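Local coordinates for GDSL-like protein (Roseburia intestinalis L1-82, PDB 6HFZ) that removes acetyl groups from acetylated mannans as a two-domain esterase related to the SGNH (GDSL-like) hydrolases, at residues Asn233-Glu236 / Lys237-Arg240; Ser84-Gly87 / Val88-Glu92; Ile263-Cys266 / Phe267-Gly270. One frame throughout, in Å; residues are numbered along the deposited sequence.

Contact 1 (Asn233-Glu236 / Lys237-Arg240); sequences NTYE and KSIR
The loop that delivers the chain into strand 237-241 is tied to that strand where S238 reaches back to Y235. The evidence is one short hydrogen bond, with S238 OG 2.5 Å from Y235 O. The hydroxyl is the donor and approaches the carbonyl from the side, at a C=O...donor angle of 129° and only slightly tilted from the carbonyl plane. With OG anti to the carbonyl carbon and beside the backbone N (chi1 -73°), the hydroxyl is directed back at Y235 O. S238 OG also lies at the edge of the Y235 ring, near its plane, 4.1 Å from Y235 CD2. The serine hydroxyl is also hydrogen-bonded to S369 OG. This fits the topology: strand 237-241 pairs antiparallel with strand 361-370, K237 bonding through its backbone to S370 and I239 to G368, and the serine lies at the start of that pairing. Before the strand, the loop is braced by a side-chain bond in which N233 ND2 gives a nearly straight N-H (169°) to E236 OE2 at 2.9 Å. It lands on the anti lone pair of the carboxylate and almost in the amide plane. The E236 chain is extended beyond CG, which puts OE2 where R126 also forms a salt bridge to it. At the far end of the tyrosine, Y235 OH is hydrogen-bonded to E337, while its ring meets H116 roughly perpendicularly.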
# COMPACT_ATOMS: atom_id res chain seq x y z
N ASN A 233 -6.73 6.22 15.16
CA ASN A 233 -7.26 5.19 14.30
C ASN A 233 -8.43 5.71 13.45
O ASN A 233 -9.41 5.02 13.26
CB ASN A 233 -7.68 3.96 15.10
CG ASN A 233 -8.09 2.81 14.22
OD1 ASN A 233 -7.42 2.52 13.22
ND2 ASN A 233 -9.21 2.18 14.57
N THR A 234 -8.28 6.92 12.89
CA THR A 234 -9.36 7.53 12.12
C THR A 234 -9.36 7.13 10.64
O THR A 234 -10.08 7.75 9.84
CB THR A 234 -9.37 9.05 12.33
OG1 THR A 234 -8.24 9.68 11.76
CG2 THR A 234 -9.43 9.43 13.80
N TYR A 235 -8.55 6.14 10.23
CA TYR A 235 -8.49 5.70 8.81
C TYR A 235 -9.02 4.27 8.64
O TYR A 235 -9.15 3.82 7.51
CB TYR A 235 -7.10 5.86 8.20
CG TYR A 235 -6.70 7.29 7.97
CD1 TYR A 235 -6.05 8.00 8.95
CD2 TYR A 235 -6.99 7.96 6.78
CE1 TYR A 235 -5.69 9.32 8.77
CE2 TYR A 235 -6.60 9.27 6.56
CZ TYR A 235 -5.94 9.95 7.56
OH TYR A 235 -5.59 11.26 7.42
N GLU A 236 -9.40 3.58 9.72
CA GLU A 236 -9.85 2.21 9.61
C GLU A 236 -11.07 2.07 8.69
O GLU A 236 -11.17 1.09 7.93
CB GLU A 236 -10.14 1.56 10.96
CG GLU A 236 -10.22 0.03 10.87
CD GLU A 236 -10.50 -0.75 12.16
OE1 GLU A 236 -10.88 -1.95 12.06
OE2 GLU A 236 -10.34 -0.16 13.25
N LYS A 237 -12.01 3.01 8.77
CA LYS A 237 -13.04 3.11 7.76
C LYS A 237 -12.58 4.16 6.75
O LYS A 237 -12.47 5.33 7.08
CB LYS A 237 -14.39 3.47 8.41
CG LYS A 237 -15.49 3.55 7.38
CD LYS A 237 -16.93 3.64 7.88
CE LYS A 237 -17.89 3.62 6.71
NZ LYS A 237 -19.10 4.43 6.98
N SER A 238 -12.24 3.72 5.54
CA SER A 238 -11.74 4.58 4.48
C SER A 238 -12.48 4.23 3.20
O SER A 238 -12.36 3.11 2.72
CB SER A 238 -10.23 4.43 4.27
OG SER A 238 -9.46 5.05 5.31
N ILE A 239 -13.32 5.16 2.71
CA ILE A 239 -14.24 4.86 1.63
C ILE A 239 -13.85 5.66 0.39
O ILE A 239 -13.84 6.85 0.43
CB ILE A 239 -15.67 5.15 2.09
CG1 ILE A 239 -16.11 4.16 3.18
CG2 ILE A 239 -16.64 5.16 0.90
CD1 ILE A 239 -16.13 2.73 2.74
N ARG A 240 -13.49 5.01 -0.71
CA ARG A 240 -13.23 5.76 -1.93
C ARG A 240 -14.56 6.16 -2.59
O ARG A 240 -15.48 5.33 -2.70
CB ARG A 240 -12.49 4.95 -2.98
CG ARG A 240 -11.01 4.83 -2.78
CD ARG A 240 -10.40 3.89 -3.81
NE ARG A 240 -10.87 2.50 -3.72
CZ ARG A 240 -10.40 1.53 -4.50
NH1 ARG A 240 -9.45 1.79 -5.37
NH2 ARG A 240 -10.86 0.30 -4.37

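Contact 2 (Ser84-Gly87 / Val88-Glu92)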
# COMPACT_ATOMS: atom_id res chain seq x y z
N SER A 84 0.21 2.90 2.75
CA SER A 84 -0.77 2.23 3.57
C SER A 84 -2.07 3.05 3.61
O SER A 84 -3.12 2.49 3.90
CB SER A 84 -0.26 1.97 4.96
OG SER A 84 -0.02 3.18 5.66
N GLN A 85 -1.99 4.36 3.32
CA GLN A 85 -3.23 5.20 3.27
C GLN A 85 -4.11 4.74 2.08
O GLN A 85 -5.31 4.58 2.24
CB GLN A 85 -2.87 6.69 3.24
CG GLN A 85 -4.08 7.63 3.30
CD GLN A 85 -3.61 9.05 3.49
OE1 GLN A 85 -2.41 9.33 3.47
NE2 GLN A 85 -4.54 9.98 3.65
N PHE A 86 -3.50 4.48 0.92
CA PHE A 86 -4.29 3.87 -0.17
C PHE A 86 -4.65 2.42 0.18
O PHE A 86 -5.78 1.97 -0.05
CB PHE A 86 -3.56 4.02 -1.49
CG PHE A 86 -4.30 3.50 -2.70
CD1 PHE A 86 -5.69 3.54 -2.79
CD2 PHE A 86 -3.60 3.05 -3.80
CE1 PHE A 86 -6.35 3.09 -3.92
CE2 PHE A 86 -4.27 2.62 -4.94
CZ PHE A 86 -5.64 2.64 -4.99
N GLY A 87 -3.71 1.70 0.81
CA GLY A 87 -3.95 0.29 1.20
C GLY A 87 -5.23 0.06 2.00
O GLY A 87 -5.99 -0.89 1.72
N VAL A 88 -5.45 0.86 3.03
CA VAL A 88 -6.66 0.67 3.87
C VAL A 88 -7.94 0.95 3.07
O VAL A 88 -8.95 0.23 3.27
CB VAL A 88 -6.59 1.46 5.21
CG1 VAL A 88 -6.56 2.94 4.94
CG2 VAL A 88 -7.72 1.07 6.16
N ALA A 89 -7.92 1.90 2.15
CA ALA A 89 -9.11 2.25 1.31
C ALA A 89 -9.38 1.22 0.21
O ALA A 89 -10.49 1.18 -0.22
CB ALA A 89 -8.90 3.58 0.64
N ARG A 90 -8.35 0.51 -0.28
CA ARG A 90 -8.49 -0.47 -1.36
C ARG A 90 -8.50 -1.92 -0.82
O ARG A 90 -8.65 -2.86 -1.60
CB ARG A 90 -7.42 -0.28 -2.43
CG ARG A 90 -6.02 -0.75 -2.07
CD ARG A 90 -4.99 -0.17 -2.97
NE ARG A 90 -3.63 -0.59 -2.64
CZ ARG A 90 -3.04 -1.72 -2.99
NH1 ARG A 90 -3.73 -2.65 -3.64
NH2 ARG A 90 -1.74 -1.89 -2.72
N ALA A 91 -8.35 -2.09 0.50
CA ALA A 91 -8.09 -3.43 1.05
C ALA A 91 -9.28 -4.36 0.74
O ALA A 91 -9.07 -5.50 0.33
CB ALA A 91 -7.80 -3.37 2.53
N GLU A 92 -10.51 -3.86 0.89
CA GLU A 92 -11.71 -4.71 0.64
C GLU A 92 -11.73 -5.24 -0.80
O GLU A 92 -11.85 -6.46 -1.04
CB GLU A 92 -12.99 -3.90 0.92
CG GLU A 92 -13.41 -3.92 2.37
CD GLU A 92 -13.73 -5.30 2.95
OE1 GLU A 92 -13.68 -5.43 4.20
OE2 GLU A 92 -14.02 -6.25 2.16
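F86 and R90, one helical turn apart on helix 84-96, make the main side-chain contact. It is a CH-pi interaction: R90 CD lies 3.4 Å from the centroid of the F86 ring and only 7° off the ring normal, and so sits over the middle of one face. The two side chains cross at about a right angle. The R90 chain is extended from CG to NE, but it leaves the backbone with CG between N and the carbonyl carbon (chi1 76°), and this brings the methylenes over the F86 ring. The guanidinium is displaced from the ring centre and its plane is turned 44° from the ring, with R90 CZ 5.2 Å from the F86 ring centroid, at most a weak cation-pi attraction. Its charge is met by D94 through NH1, while NH2 bonds to the carbonyl of A77.

Among the backbone bonds, V88 N donates to S84 O at 3.0 Å. R90 N donates to F86 O at the same 3.0 Å; a second, weak hydrogen bond runs from R90 N to G87 O at 3.4 Å.

Other close approaches set side-chain carbons against carbonyl oxygens. V88 CG1 lies 3.4 Å from Q85 O, A89 CB touches F86 O, and A91 CB is 3.2 Å from G87 O.

Helix 84-96 belongs to the beta-alpha-beta crossover from strand 71-78 to the parallel strand 102-106, as in SGNH hydrolases. S84, Q85 and V88 pack on helix 115-129, and F86 meets L330 and L332 of strand 329-336. With R240 of strand 237-241 also touching F86 and R90, the helix stands at the seam between the hydrolase fold and the beta-strand region.

Contact 3 (Ile263-Cys266 / Phe267-Gly270)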
# COMPACT_ATOMS: atom_id res chain seq x y z
N ILE A 263 -5.29 -4.11 -11.08
CA ILE A 263 -5.26 -2.98 -10.16
C ILE A 263 -4.07 -2.08 -10.43
O ILE A 263 -4.09 -0.97 -9.99
CB ILE A 263 -5.27 -3.44 -8.70
CG1 ILE A 263 -3.97 -4.16 -8.32
CG2 ILE A 263 -6.51 -4.24 -8.39
CD1 ILE A 263 -3.89 -4.58 -6.85
N THR A 264 -3.00 -2.58 -11.09
CA THR A 264 -1.87 -1.75 -11.46
C THR A 264 -2.22 -0.72 -12.55
O THR A 264 -1.46 0.25 -12.74
CB THR A 264 -0.66 -2.59 -11.89
OG1 THR A 264 -0.98 -3.28 -13.10
CG2 THR A 264 -0.22 -3.55 -10.81
N ASP A 265 -3.33 -0.94 -13.26
CA ASP A 265 -3.93 0.06 -14.21
C ASP A 265 -4.73 1.06 -13.35
O ASP A 265 -5.97 0.93 -13.20
CB ASP A 265 -4.80 -0.70 -15.22
CG ASP A 265 -5.45 0.11 -16.33
OD1 ASP A 265 -5.08 1.29 -16.51
OD2 ASP A 265 -6.33 -0.46 -17.00
N CYS A 266 -4.00 1.99 -12.71
CA CYS A 266 -4.58 2.66 -11.58
C CYS A 266 -5.32 3.94 -11.98
O CYS A 266 -6.09 4.44 -11.17
CB CYS A 266 -3.52 2.90 -10.51
SG CYS A 266 -2.09 3.81 -11.12
N PHE A 267 -5.18 4.42 -13.22
CA PHE A 267 -6.01 5.59 -13.64
C PHE A 267 -7.28 5.07 -14.33
O PHE A 267 -7.39 5.11 -15.56
CB PHE A 267 -5.15 6.58 -14.41
CG PHE A 267 -3.88 6.96 -13.70
CD1 PHE A 267 -3.94 7.69 -12.53
CD2 PHE A 267 -2.64 6.51 -14.13
CE1 PHE A 267 -2.80 8.02 -11.83
CE2 PHE A 267 -1.48 6.85 -13.43
CZ PHE A 267 -1.57 7.61 -12.29
N LYS A 268 -8.16 4.50 -13.50
CA LYS A 268 -9.44 3.97 -13.89
C LYS A 268 -10.45 4.33 -12.82
O LYS A 268 -10.07 4.58 -11.66
CB LYS A 268 -9.41 2.45 -14.05
CG LYS A 268 -8.59 1.93 -15.22
CD LYS A 268 -9.20 2.23 -16.57
CE LYS A 268 -8.27 1.94 -17.74
NZ LYS A 268 -7.14 2.88 -17.78
N HIS A 269 -11.75 4.29 -13.19
CA HIS A 269 -12.94 4.46 -12.34
C HIS A 269 -13.13 5.91 -11.86
O HIS A 269 -13.97 6.16 -10.99
CB HIS A 269 -12.91 3.52 -11.12
CG HIS A 269 -12.90 2.07 -11.50
ND1 HIS A 269 -13.31 1.67 -12.76
CD2 HIS A 269 -12.56 0.95 -10.83
CE1 HIS A 269 -13.20 0.33 -12.84
NE2 HIS A 269 -12.77 -0.13 -11.69
N GLY A 270 -12.35 6.82 -12.42
CA GLY A 270 -12.44 8.20 -12.02
C GLY A 270 -13.01 9.07 -13.12
O GLY A 270 -13.93 8.68 -13.84
O HOH W 1 -3.77 3.43 -15.60
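K268 folds back on its own loop, its ammonium held between the D265 carboxylate and the carbonyl just before it in the chain. K268 NZ forms a salt bridge with D265 OD1 at 2.9 Å, meeting the syn side somewhat out of the carboxylate plane. The same nitrogen bonds to F267 O at 3.2 Å, from above the carbonyl plane. Two bends, at chi2 (-70°) and chi4 (-68°), curl the lysine into this position. With an alanine here the ammonium is gone, which would probably leave D265 without its ionic mate and freer to turn, and F267 O without this donor. D265 and F267 each centre an inverse gamma turn; in the second, K268 N makes a weak bond to C266 O (3.1 Å). A water joins the turns, donating to D265 OD1 at 2.7 Å and accepting from F267 N at 2.9 Å. C266 and F267 make a sulfur-aromatic contact, C266 SG lying over one face of the F267 ring, 4.0 Å from its centroid and 15° off the normal, while R294 makes a cation-pi contact with that ring. OD1 thus takes two donors, which is likely to stabilise the carboxylate as an anion and fix its rotation in this partly exposed loop.

Overall arrangement
Contacts 1 and 2 are buried and touch each other, their centres 8 Å apart: V88 CG2 packs on Y235 O at 3.4 Å, and R240 lies against F86. Through these contacts helix 84-96 of the hydrolase fold packs against the start of strand 237-241. Contact 3 is a surface contact, about 20 Å from contact 1 between centres and without touch, but it meets contact 2 where I263 CD1 reaches R90 NH1. The chemistry follows the place. Contact 2 rests on a helix backbone and an aromatic face, contact 1 on hydroxyl and amide donors to a carbonyl and a carboxylate also salt-bridged to R126, and contact 3 on a salt bridge, a water and tight turns.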